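Local coordinates for protein alkaline phosphatase (Antarctic bacterium, PDB 2W5V) that probably hydrolyses phosphate monoesters through a phosphoserine intermediate, with two zinc ions and one magnesium ion as cofactors, at residues Leu39-Ala45 / Val296-His302; Thr137-Phe141 / Phe250-Glu254; Thr196-Thr200 / Gly212-Ala216; Thr130-Thr134 / Gly168-Phe174. The protein carries 1 engineered substitution. All coordinates share one frame; numbering follows the deposited sequence.

Contact 1 of 4, residues Leu39-Ala45 / Val296-His302. With ZN (zinc ion), chain H; MG (magnesium ion), chain I.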
loop_
_atom_site.group_PDB
_atom_site.type_symbol
_atom_site.label_atom_id
_atom_site.label_comp_id
_atom_site.label_asym_id
_atom_site.label_seq_id
_atom_site.Cartn_x
_atom_site.Cartn_y
_atom_site.Cartn_z
ATOM N N LEU B 39 -7.526 -17.234 -6.053
ATOM C CA LEU B 39 -7.330 -16.272 -4.980
ATOM C C LEU B 39 -6.089 -16.648 -4.170
ATOM O O LEU B 39 -6.053 -17.691 -3.525
ATOM C CB LEU B 39 -8.566 -16.246 -4.081
ATOM C CG LEU B 39 -8.410 -15.419 -2.813
ATOM C CD1 LEU B 39 -8.112 -13.957 -3.157
ATOM C CD2 LEU B 39 -9.662 -15.540 -1.969
ATOM N N LEU B 40 -5.054 -15.818 -4.235
ATOM C CA LEU B 40 -3.813 -16.114 -3.523
ATOM C C LEU B 40 -3.718 -15.193 -2.324
ATOM O O LEU B 40 -3.868 -13.976 -2.443
ATOM C CB LEU B 40 -2.600 -15.912 -4.433
ATOM C CG LEU B 40 -2.648 -16.676 -5.755
ATOM C CD1 LEU B 40 -1.566 -16.218 -6.690
ATOM C CD2 LEU B 40 -2.526 -18.152 -5.495
ATOM N N ILE B 41 -3.488 -15.784 -1.165
ATOM C CA ILE B 41 -3.470 -15.043 0.078
ATOM C C ILE B 41 -2.099 -15.183 0.717
ATOM O O ILE B 41 -1.644 -16.291 1.008
ATOM C CB ILE B 41 -4.528 -15.580 1.057
ATOM C CG1 ILE B 41 -5.933 -15.423 0.471
ATOM C CG2 ILE B 41 -4.419 -14.882 2.406
ATOM C CD1 ILE B 41 -7.029 -16.019 1.351
ATOM N N SER B 42 -1.443 -14.051 0.923
ATOM C CA SER B 42 -0.183 -14.017 1.650
ATOM C C SER B 42 -0.515 -13.631 3.082
ATOM O O SER B 42 -0.828 -12.469 3.367
ATOM C CB SER B 42 0.750 -12.975 1.035
ATOM O OG SER B 42 0.050 -11.766 0.767
ATOM N N ASP B 43 -0.456 -14.600 3.985
ATOM C CA ASP B 43 -0.839 -14.340 5.363
ATOM C C ASP B 43 0.175 -13.426 6.047
ATOM O O ASP B 43 1.357 -13.749 6.122
ATOM C CB ASP B 43 -1.002 -15.648 6.147
ATOM C CG ASP B 43 -1.833 -15.458 7.399
ATOM O OD1 ASP B 43 -1.542 -14.504 8.145
ATOM O OD2 ASP B 43 -2.791 -16.229 7.625
ATOM N N GLY B 44 -0.296 -12.279 6.526
ATOM C CA GLY B 44 0.535 -11.373 7.293
ATOM C C GLY B 44 1.385 -10.419 6.470
ATOM O O GLY B 44 2.238 -9.725 7.023
ATOM N N ALA B 45 1.151 -10.361 5.160
ATOM C CA ALA B 45 1.964 -9.501 4.292
ATOM C C ALA B 45 1.370 -8.103 4.079
ATOM O O ALA B 45 0.412 -7.933 3.325
ATOM C CB ALA B 45 2.212 -10.181 2.940
ATOM N N VAL B 296 -7.178 -13.587 -11.496
ATOM C CA VAL B 296 -6.249 -13.843 -10.407
ATOM C C VAL B 296 -6.294 -12.682 -9.431
ATOM O O VAL B 296 -6.080 -11.532 -9.815
ATOM C CB VAL B 296 -4.813 -13.990 -10.919
ATOM C CG1 VAL B 296 -3.867 -14.221 -9.756
ATOM C CG2 VAL B 296 -4.712 -15.124 -11.944
ATOM N N ILE B 297 -6.577 -12.992 -8.170
ATOM C CA ILE B 297 -6.625 -11.994 -7.113
ATOM C C ILE B 297 -5.566 -12.321 -6.074
ATOM O O ILE B 297 -5.463 -13.462 -5.624
ATOM C CB ILE B 297 -7.989 -11.986 -6.401
ATOM C CG1 ILE B 297 -9.116 -11.720 -7.404
ATOM C CG2 ILE B 297 -7.995 -10.948 -5.281
ATOM C CD1 ILE B 297 -10.457 -12.267 -6.944
ATOM N N VAL B 298 -4.777 -11.320 -5.707
ATOM C CA VAL B 298 -3.738 -11.484 -4.690
ATOM C C VAL B 298 -3.958 -10.472 -3.577
ATOM O O VAL B 298 -4.068 -9.264 -3.834
ATOM C CB VAL B 298 -2.325 -11.242 -5.262
ATOM C CG1 VAL B 298 -1.293 -11.316 -4.144
ATOM C CG2 VAL B 298 -1.991 -12.255 -6.370
ATOM N N THR B 299 -4.018 -10.945 -2.340
ATOM C CA THR B 299 -4.149 -10.020 -1.218
ATOM C C THR B 299 -3.625 -10.677 0.048
ATOM O O THR B 299 -3.122 -11.796 -0.004
ATOM C CB THR B 299 -5.611 -9.547 -1.025
ATOM O OG1 THR B 299 -5.637 -8.408 -0.154
ATOM C CG2 THR B 299 -6.475 -10.652 -0.428
ATOM N N SER B 300 -3.756 -9.991 1.177
ATOM C CA SER B 300 -3.363 -10.543 2.475
ATOM C C SER B 300 -4.524 -10.375 3.446
ATOM O O SER B 300 -5.446 -9.600 3.194
ATOM C CB SER B 300 -2.143 -9.805 3.037
ATOM O OG SER B 300 -1.144 -9.627 2.040
ATOM N N ASP B 301 -4.466 -11.070 4.574
ATOM C CA ASP B 301 -5.528 -10.954 5.564
ATOM C C ASP B 301 -5.278 -9.795 6.529
ATOM O O ASP B 301 -6.220 -9.227 7.063
ATOM C CB ASP B 301 -5.761 -12.296 6.299
ATOM C CG ASP B 301 -4.504 -12.839 6.978
ATOM O OD1 ASP B 301 -3.387 -12.407 6.613
ATOM O OD2 ASP B 301 -4.642 -13.706 7.883
ATOM N N HIS B 302 -4.003 -9.438 6.712
ATOM C CA HIS B 302 -3.563 -8.368 7.611
ATOM C C HIS B 302 -2.033 -8.299 7.525
ATOM O O HIS B 302 -1.415 -9.107 6.827
ATOM C CB HIS B 302 -3.953 -8.698 9.047
ATOM C CG HIS B 302 -3.415 -10.019 9.497
ATOM N ND1 HIS B 302 -2.114 -10.183 9.917
ATOM C CD2 HIS B 302 -3.980 -11.246 9.514
ATOM C CE1 HIS B 302 -1.908 -11.458 10.207
ATOM N NE2 HIS B 302 -3.026 -12.122 9.973
HETATM ZN ZN ZN H . -3.175 -14.059 9.221
HETATM MG MG MG I . -2.928 -18.314 7.514
HETATM O O HOH W 1 -0.831 -18.453 8.151
HETATM O O HOH W 2 -3.287 -20.573 7.444
HETATM O O HOH W 3 -3.519 -18.489 9.736
#
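One face of the His302 imidazole carries Gly44 N and Asp301 OD1, both offset toward its rim, while the ring also stacks with His337. His302 NE2 binds zinc at 2.1 Å. Asp43 OD1 and Asp301 OD2 reach the same ion, their carboxylate planes 83° apart, so the two acids converge without lying flat on each other. The second oxygen of each has other work: Asp43 OD2 binds magnesium at 2.1 Å, and Asp301 OD1 accepts the Gly44 N-H at 3.1 Å, met nearly end-on. Next to the metal ligands in the chain, Ser300 OG lies anti to its own carbonyl carbon (chi1 -46°), which carries it to a lone pair of Ala45 O at 2.6 Å; Ser42 OG stands 2.8 Å from the same Ser300 OG. With an alanine at Ser300, Ala45 O would probably lose its donor and the turn Ser42-Ala45 be held less firmly. Farther back the strands run parallel, Leu40 N bonding Ile297 O at 2.8 Å and Thr299 N returning to Leu40 O. Phosphorylated Ser84 completes the zinc site. Metal ligands gathered where parallel central strands end are a hallmark of the alkaline phosphatase active site.

Contact 2 of 4, residues Thr137-Phe141 / Phe250-Glu254. With MG (magnesium ion), chain I.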
loop_
_atom_site.group_PDB
_atom_site.type_symbol
_atom_site.label_atom_id
_atom_site.label_comp_id
_atom_site.label_asym_id
_atom_site.label_seq_id
_atom_site.Cartn_x
_atom_site.Cartn_y
_atom_site.Cartn_z
ATOM N N THR B 137 -6.674 -20.016 7.792
ATOM C CA THR B 137 -6.915 -19.519 6.438
ATOM C C THR B 137 -7.587 -20.550 5.504
ATOM O O THR B 137 -8.668 -20.276 4.965
ATOM C CB THR B 137 -5.628 -18.942 5.794
ATOM O OG1 THR B 137 -4.971 -18.097 6.737
ATOM C CG2 THR B 137 -5.972 -18.122 4.557
ATOM N N PRO B 138 -6.959 -21.730 5.310
ATOM C CA PRO B 138 -7.606 -22.756 4.480
ATOM C C PRO B 138 -8.944 -23.150 5.088
ATOM O O PRO B 138 -9.914 -23.331 4.364
ATOM C CB PRO B 138 -6.659 -23.970 4.570
ATOM C CG PRO B 138 -5.464 -23.536 5.266
ATOM C CD PRO B 138 -5.690 -22.189 5.897
ATOM N N ALA B 139 -8.995 -23.279 6.410
ATOM C CA ALA B 139 -10.191 -23.798 7.075
ATOM C C ALA B 139 -11.413 -22.942 6.763
ATOM O O ALA B 139 -12.515 -23.458 6.562
ATOM C CB ALA B 139 -9.979 -23.867 8.574
ATOM N N SER B 140 -11.212 -21.632 6.735
ATOM C CA SER B 140 -12.315 -20.714 6.493
ATOM C C SER B 140 -12.971 -20.943 5.136
ATOM O O SER B 140 -14.093 -20.497 4.911
ATOM C CB SER B 140 -11.850 -19.258 6.606
ATOM O OG SER B 140 -11.431 -18.964 7.926
ATOM N N PHE B 141 -12.285 -21.638 4.235
ATOM C CA PHE B 141 -12.846 -21.887 2.911
ATOM C C PHE B 141 -13.613 -23.217 2.778
ATOM O O PHE B 141 -14.261 -23.454 1.762
ATOM C CB PHE B 141 -11.766 -21.751 1.830
ATOM C CG PHE B 141 -11.369 -20.320 1.568
ATOM C CD1 PHE B 141 -10.497 -19.665 2.425
ATOM C CD2 PHE B 141 -11.908 -19.617 0.501
ATOM C CE1 PHE B 141 -10.150 -18.339 2.215
ATOM C CE2 PHE B 141 -11.557 -18.282 0.282
ATOM C CZ PHE B 141 -10.680 -17.647 1.141
ATOM N N PHE B 250 -12.405 -22.750 -8.950
ATOM C CA PHE B 250 -11.999 -21.758 -7.977
ATOM C C PHE B 250 -10.891 -22.369 -7.118
ATOM O O PHE B 250 -11.028 -23.493 -6.643
ATOM C CB PHE B 250 -13.184 -21.365 -7.083
ATOM C CG PHE B 250 -12.786 -20.516 -5.915
ATOM C CD1 PHE B 250 -12.725 -19.134 -6.031
ATOM C CD2 PHE B 250 -12.428 -21.102 -4.713
ATOM C CE1 PHE B 250 -12.336 -18.353 -4.966
ATOM C CE2 PHE B 250 -12.039 -20.334 -3.637
ATOM C CZ PHE B 250 -11.989 -18.951 -3.761
ATOM N N ILE B 251 -9.795 -21.639 -6.931
ATOM C CA ILE B 251 -8.684 -22.094 -6.084
ATOM C C ILE B 251 -8.287 -20.987 -5.122
ATOM O O ILE B 251 -8.224 -19.819 -5.513
ATOM C CB ILE B 251 -7.437 -22.452 -6.942
ATOM C CG1 ILE B 251 -7.713 -23.673 -7.812
ATOM C CG2 ILE B 251 -6.210 -22.694 -6.072
ATOM C CD1 ILE B 251 -6.712 -23.837 -8.958
ATOM N N MET B 252 -8.044 -21.344 -3.865
ATOM C CA MET B 252 -7.378 -20.454 -2.917
ATOM C C MET B 252 -6.055 -21.119 -2.549
ATOM O O MET B 252 -6.046 -22.251 -2.074
ATOM C CB MET B 252 -8.220 -20.246 -1.652
ATOM C CG MET B 252 -7.685 -19.145 -0.720
ATOM S SD MET B 252 -6.208 -19.585 0.240
ATOM C CE MET B 252 -6.904 -20.836 1.337
ATOM N N SER B 253 -4.948 -20.427 -2.809
ATOM C CA SER B 253 -3.617 -20.875 -2.392
ATOM C C SER B 253 -3.015 -19.873 -1.407
ATOM O O SER B 253 -3.044 -18.662 -1.643
ATOM C CB SER B 253 -2.678 -21.007 -3.594
ATOM O OG SER B 253 -3.183 -21.948 -4.521
ATOM N N GLU B 254 -2.448 -20.375 -0.317
ATOM C CA GLU B 254 -1.958 -19.491 0.726
ATOM C C GLU B 254 -0.462 -19.624 0.946
ATOM O O GLU B 254 0.046 -20.731 1.128
ATOM C CB GLU B 254 -2.676 -19.764 2.047
ATOM C CG GLU B 254 -2.228 -18.819 3.145
ATOM C CD GLU B 254 -2.555 -19.312 4.532
ATOM O OE1 GLU B 254 -2.794 -20.523 4.706
ATOM O OE2 GLU B 254 -2.555 -18.478 5.455
HETATM MG MG MG I . -2.928 -18.314 7.514
HETATM O O HOH W 2 -3.287 -20.573 7.444
HETATM O O HOH W 1 -0.831 -18.453 8.151
HETATM O O HOH W 3 -3.519 -18.489 9.736
#
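Thr137 and Pro138 sit on a short helix, and just beyond them Phe141 N bonds back to Pro138 O; they face an extended strand, 250-254, from which every second residue, Phe250, Met252 and Glu254, points back at them. The backbones stay apart, with 7.5 Å between the CA atoms of Pro138 and Glu254, leaving the joining to side chains. At the apolar end Met252 CG rests over one face of the Phe141 ring, 3.9 Å from its centroid and 15° off the normal. The bent methionine chain then places SD above the same ring as a distant Met-aromatic contact, while Met252 CE touches Pro138 CA at 3.7 Å. Phe141 CE2 meets the edge of the Phe250 ring. Were Phe141 an alanine, Met252 would probably lose its aromatic floor and become free to turn in the gap. At the polar end Thr137 OG1, anti to its carbonyl carbon (chi1 -46°), and Glu254 OE2 bind magnesium at 2.2 and 2.1 Å. Glu254 OE1 is held by Ser256 OG and by a magnesium-bound water at 2.8 Å. Asp43 is the remaining protein ligand of this magnesium site, which is characteristic of alkaline phosphatases.

Contact 3 of 4, residues Thr196-Thr200 / Gly212-Ala216; sequences TTALT and GFLLA. Unlike the reference sequence in segment 196-200: Ala198 (reference Gly).
Phe213, Leu215 and Thr196 give up most of the surface buried here. A methyl covers one face of the Phe213 ring: Leu199 CD2 sits over its centre, 3.6 Å from the centroid and 8° off the normal, a nearly perpendicular CH-pi contact. Around the rim come polar atoms instead, Ala198 O at 3.4 Å from Phe213 CE1 and Thr200 OG1 in the ring plane beside Phe213 CZ. Leu215 reaches across with CG anti to its carbonyl carbon (chi1 -56°), and its two methyls lie along the inner side of the loop. Leu215 CD2 presses on the backbone at Ala198 N, 3.6 Å away, and Leu215 CD1 touches Leu199 CG at 3.9 Å. Leu199 is thus gripped from two directions, and beyond the contact it packs on Phe230, Ala233 and Ala234 of helix 230-242. Thr196 works largely through its backbone: Thr196 CA approaches Leu214 O at 3.3 Å, and a water donates to Thr196 O and Leu214 O, at 2.9 and 2.6 Å, bridging the two backbones. Strand 192-195, helix 202-205 and strand 210-214 form a beta-alpha-beta crossover at one margin of the mostly parallel central sheet, and this contact folds its connecting loop onto the second strand.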
loop_
_atom_site.group_PDB
_atom_site.type_symbol
_atom_site.label_atom_id
_atom_site.label_comp_id
_atom_site.label_asym_id
_atom_site.label_seq_id
_atom_site.Cartn_x
_atom_site.Cartn_y
_atom_site.Cartn_z
ATOM N N THR B 196 0.061 -39.115 0.974
ATOM C CA THR B 196 0.755 -38.538 2.115
ATOM C C THR B 196 2.256 -38.657 1.953
ATOM O O THR B 196 2.998 -38.483 2.915
ATOM C CB THR B 196 0.352 -39.217 3.432
ATOM O OG1 THR B 196 0.792 -40.585 3.419
ATOM C CG2 THR B 196 -1.149 -39.172 3.612
ATOM N N THR B 197 2.698 -38.952 0.733
ATOM C CA THR B 197 4.113 -39.154 0.454
ATOM C C THR B 197 4.755 -37.935 -0.200
ATOM O O THR B 197 5.698 -37.359 0.338
ATOM C CB THR B 197 4.327 -40.371 -0.452
ATOM O OG1 THR B 197 3.780 -41.534 0.179
ATOM C CG2 THR B 197 5.803 -40.584 -0.702
ATOM N N ALA B 198 4.247 -37.546 -1.365
ATOM C CA ALA B 198 4.788 -36.394 -2.082
ATOM C C ALA B 198 3.789 -35.881 -3.112
ATOM O O ALA B 198 2.851 -36.592 -3.480
ATOM C CB ALA B 198 6.106 -36.761 -2.760
ATOM N N LEU B 199 3.977 -34.646 -3.571
ATOM C CA LEU B 199 3.197 -34.155 -4.698
ATOM C C LEU B 199 3.608 -34.959 -5.914
ATOM O O LEU B 199 4.779 -35.275 -6.084
ATOM C CB LEU B 199 3.475 -32.680 -4.980
ATOM C CG LEU B 199 2.724 -31.580 -4.253
ATOM C CD1 LEU B 199 3.173 -30.234 -4.835
ATOM C CD2 LEU B 199 1.218 -31.751 -4.355
ATOM N N THR B 200 2.641 -35.292 -6.755
ATOM C CA THR B 200 2.908 -36.038 -7.972
ATOM C C THR B 200 2.637 -35.128 -9.162
ATOM O O THR B 200 2.378 -33.934 -8.989
ATOM C CB THR B 200 1.992 -37.258 -8.059
ATOM O OG1 THR B 200 0.630 -36.821 -8.013
ATOM C CG2 THR B 200 2.243 -38.187 -6.883
ATOM N N GLY B 212 -6.381 -35.364 -2.439
ATOM C CA GLY B 212 -5.898 -34.683 -1.249
ATOM C C GLY B 212 -4.448 -35.030 -0.955
ATOM O O GLY B 212 -4.065 -36.202 -0.957
ATOM N N PHE B 213 -3.631 -34.007 -0.710
ATOM C CA PHE B 213 -2.231 -34.210 -0.346
ATOM C C PHE B 213 -1.988 -33.726 1.083
ATOM O O PHE B 213 -2.147 -32.533 1.379
ATOM C CB PHE B 213 -1.305 -33.439 -1.293
ATOM C CG PHE B 213 -1.262 -33.982 -2.697
ATOM C CD1 PHE B 213 -0.342 -34.960 -3.051
ATOM C CD2 PHE B 213 -2.116 -33.484 -3.673
ATOM C CE1 PHE B 213 -0.284 -35.450 -4.354
ATOM C CE2 PHE B 213 -2.069 -33.969 -4.975
ATOM C CZ PHE B 213 -1.151 -34.953 -5.318
ATOM N N LEU B 214 -1.612 -34.651 1.962
ATOM C CA LEU B 214 -1.270 -34.327 3.348
ATOM C C LEU B 214 0.204 -34.652 3.570
ATOM O O LEU B 214 0.545 -35.771 3.948
ATOM C CB LEU B 214 -2.164 -35.116 4.323
ATOM C CG LEU B 214 -3.639 -34.687 4.356
ATOM C CD1 LEU B 214 -4.507 -35.718 5.078
ATOM C CD2 LEU B 214 -3.792 -33.298 4.992
ATOM N N LEU B 215 1.068 -33.662 3.339
ATOM C CA LEU B 215 2.499 -33.914 3.152
ATOM C C LEU B 215 3.386 -33.589 4.354
ATOM O O LEU B 215 4.612 -33.541 4.237
ATOM C CB LEU B 215 2.995 -33.167 1.910
ATOM C CG LEU B 215 2.241 -33.510 0.626
ATOM C CD1 LEU B 215 2.794 -32.727 -0.550
ATOM C CD2 LEU B 215 2.301 -35.027 0.365
ATOM N N ALA B 216 2.766 -33.376 5.506
ATOM C CA ALA B 216 3.498 -33.103 6.735
ATOM C C ALA B 216 2.575 -33.384 7.903
ATOM O O ALA B 216 1.361 -33.327 7.754
ATOM C CB ALA B 216 3.971 -31.652 6.770
HETATM O O HOH W 4 2.672 -36.692 5.130
#

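Contact 4 of 4, residues Thr130-Thr134 / Gly168-Phe174; sequences TSSIT and GGGLNYF
Ser132 and Gly169 approach to 4.0 Å between CA atoms, closeness to which the run of glycines Gly168 to Gly170 probably contributes. Two backbone bonds fasten this tight part: Gly169 N gives to Ser131 O at 3.1 Å, and Ile133 N to Gly169 O at 2.9 Å. The second donor lies above the carbonyl plane, 60° out of it. Gly170 CA stops 3.3 Å from Ser132 OG, where any side chain on Gly170 would collide with that oxygen, and glycine tolerates the positive phi there. The other part, round Tyr173, is looser and partly open to solvent. Thr134 OG1, set between its backbone N and carbonyl carbon (chi1 61°), stands over one face of the Tyr173 ring, 3.5 Å from Tyr173 CD1. Thr134 OG1 accepts from Ser132 OG at 2.7 Å and is also bonded to Glu151, while Tyr173 OH bonds Glu218. Between the two regimes Ile133 CG2 meets the edge of the Phe174 ring, 3.8 Å from Phe174 CE2. Around them, Phe174 packs on helices 151-158 and 183-188, and with Ile133 on Leu214 of strand 210-214, so the loop leaving strand 124-129 is seated among the sheet and its helices.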
loop_
_atom_site.group_PDB
_atom_site.type_symbol
_atom_site.label_atom_id
_atom_site.label_comp_id
_atom_site.label_asym_id
_atom_site.label_seq_id
_atom_site.Cartn_x
_atom_site.Cartn_y
_atom_site.Cartn_z
ATOM N N THR B 130 0.649 -23.732 3.006
ATOM C CA THR B 130 1.934 -24.200 3.533
ATOM C C THR B 130 1.865 -24.462 5.034
ATOM O O THR B 130 2.805 -24.988 5.629
ATOM C CB THR B 130 3.106 -23.243 3.219
ATOM O OG1 THR B 130 2.837 -21.953 3.781
ATOM C CG2 THR B 130 3.298 -23.109 1.719
ATOM N N SER B 131 0.748 -24.089 5.644
ATOM C CA SER B 131 0.472 -24.476 7.021
ATOM C C SER B 131 -0.233 -25.828 7.006
ATOM O O SER B 131 -0.344 -26.477 5.964
ATOM C CB SER B 131 -0.451 -23.447 7.684
ATOM O OG SER B 131 -1.656 -23.298 6.938
ATOM N N SER B 132 -0.718 -26.252 8.164
ATOM C CA SER B 132 -1.650 -27.368 8.190
ATOM C C SER B 132 -2.862 -26.984 7.350
ATOM O O SER B 132 -3.242 -25.808 7.285
ATOM C CB SER B 132 -2.077 -27.673 9.626
ATOM O OG SER B 132 -3.229 -28.498 9.649
ATOM N N ILE B 133 -3.497 -27.963 6.721
ATOM C CA ILE B 133 -4.700 -27.660 5.957
ATOM C C ILE B 133 -5.852 -27.248 6.883
ATOM O O ILE B 133 -6.885 -26.746 6.427
ATOM C CB ILE B 133 -5.112 -28.833 5.041
ATOM C CG1 ILE B 133 -5.996 -28.325 3.898
ATOM C CG2 ILE B 133 -5.782 -29.942 5.834
ATOM C CD1 ILE B 133 -5.224 -27.504 2.853
ATOM N N THR B 134 -5.661 -27.446 8.184
ATOM C CA THR B 134 -6.712 -27.161 9.161
ATOM C C THR B 134 -6.491 -25.800 9.804
ATOM O O THR B 134 -7.260 -25.392 10.685
ATOM C CB THR B 134 -6.744 -28.202 10.290
ATOM O OG1 THR B 134 -5.494 -28.180 10.994
ATOM C CG2 THR B 134 -6.993 -29.601 9.729
ATOM N N GLY B 168 -1.628 -29.636 1.606
ATOM C CA GLY B 168 -1.047 -28.918 2.723
ATOM C C GLY B 168 -0.444 -29.859 3.740
ATOM O O GLY B 168 -0.241 -31.039 3.452
ATOM N N GLY B 169 -0.138 -29.337 4.924
ATOM C CA GLY B 169 0.270 -30.180 6.035
ATOM C C GLY B 169 -0.941 -30.588 6.860
ATOM O O GLY B 169 -2.081 -30.468 6.400
ATOM N N GLY B 170 -0.695 -31.077 8.073
ATOM C CA GLY B 170 -1.760 -31.372 9.015
ATOM C C GLY B 170 -2.204 -32.820 9.106
ATOM O O GLY B 170 -3.312 -33.103 9.562
ATOM N N LEU B 171 -1.347 -33.751 8.694
ATOM C CA LEU B 171 -1.696 -35.167 8.780
ATOM C C LEU B 171 -2.114 -35.563 10.199
ATOM O O LEU B 171 -2.964 -36.432 10.393
ATOM C CB LEU B 171 -0.535 -36.045 8.305
ATOM C CG LEU B 171 -0.813 -37.548 8.201
ATOM C CD1 LEU B 171 -2.001 -37.821 7.284
ATOM C CD2 LEU B 171 0.422 -38.276 7.704
ATOM N N ASN B 172 -1.510 -34.917 11.190
ATOM C CA ASN B 172 -1.825 -35.182 12.586
ATOM C C ASN B 172 -3.313 -35.048 12.908
ATOM O O ASN B 172 -3.861 -35.833 13.683
ATOM C CB ASN B 172 -1.020 -34.258 13.509
ATOM C CG ASN B 172 0.394 -34.760 13.757
ATOM O OD1 ASN B 172 0.741 -35.883 13.390
ATOM N ND2 ASN B 172 1.215 -33.924 14.390
ATOM N N TYR B 173 -3.967 -34.050 12.322
ATOM C CA TYR B 173 -5.373 -33.775 12.640
ATOM C C TYR B 173 -6.335 -34.794 12.027
ATOM O O TYR B 173 -7.525 -34.831 12.362
ATOM C CB TYR B 173 -5.722 -32.334 12.252
ATOM C CG TYR B 173 -4.792 -31.366 12.943
ATOM C CD1 TYR B 173 -3.662 -30.871 12.298
ATOM C CD2 TYR B 173 -5.008 -30.995 14.266
ATOM C CE1 TYR B 173 -2.790 -30.011 12.947
ATOM C CE2 TYR B 173 -4.145 -30.133 14.918
ATOM C CZ TYR B 173 -3.039 -29.647 14.256
ATOM O OH TYR B 173 -2.181 -28.796 14.909
ATOM N N PHE B 174 -5.803 -35.639 11.154
ATOM C CA PHE B 174 -6.584 -36.700 10.524
ATOM C C PHE B 174 -6.271 -38.107 11.061
ATOM O O PHE B 174 -7.139 -38.982 11.063
ATOM C CB PHE B 174 -6.373 -36.673 9.008
ATOM C CG PHE B 174 -6.927 -35.449 8.342
ATOM C CD1 PHE B 174 -8.187 -35.466 7.767
ATOM C CD2 PHE B 174 -6.191 -34.278 8.294
ATOM C CE1 PHE B 174 -8.701 -34.335 7.153
ATOM C CE2 PHE B 174 -6.701 -33.142 7.682
ATOM C CZ PHE B 174 -7.955 -33.173 7.109
#

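How the contacts relate
Following the chain from the N terminus, 39-45 opens contact 1, which closes only at 296-302 and so encloses all the others. Next, 130-134 opens contact 4 and 137-141 opens contact 2; contact 4 closes at 168-174, before contact 2 does at 250-254, so these two cross. Contact 3, a short loop from 196-200 to 212-216, begins after contact 4 has closed and lies within contact 2. Contacts 1 and 2 meet along neighbouring strands 36-42 and 249-255 and share the magnesium ion; contacts 3 and 4 join through strands 165-169 and 210-214. Pro138 packing on Ile133 links the pairs, carrying the series from the metal centre to the sheet margin.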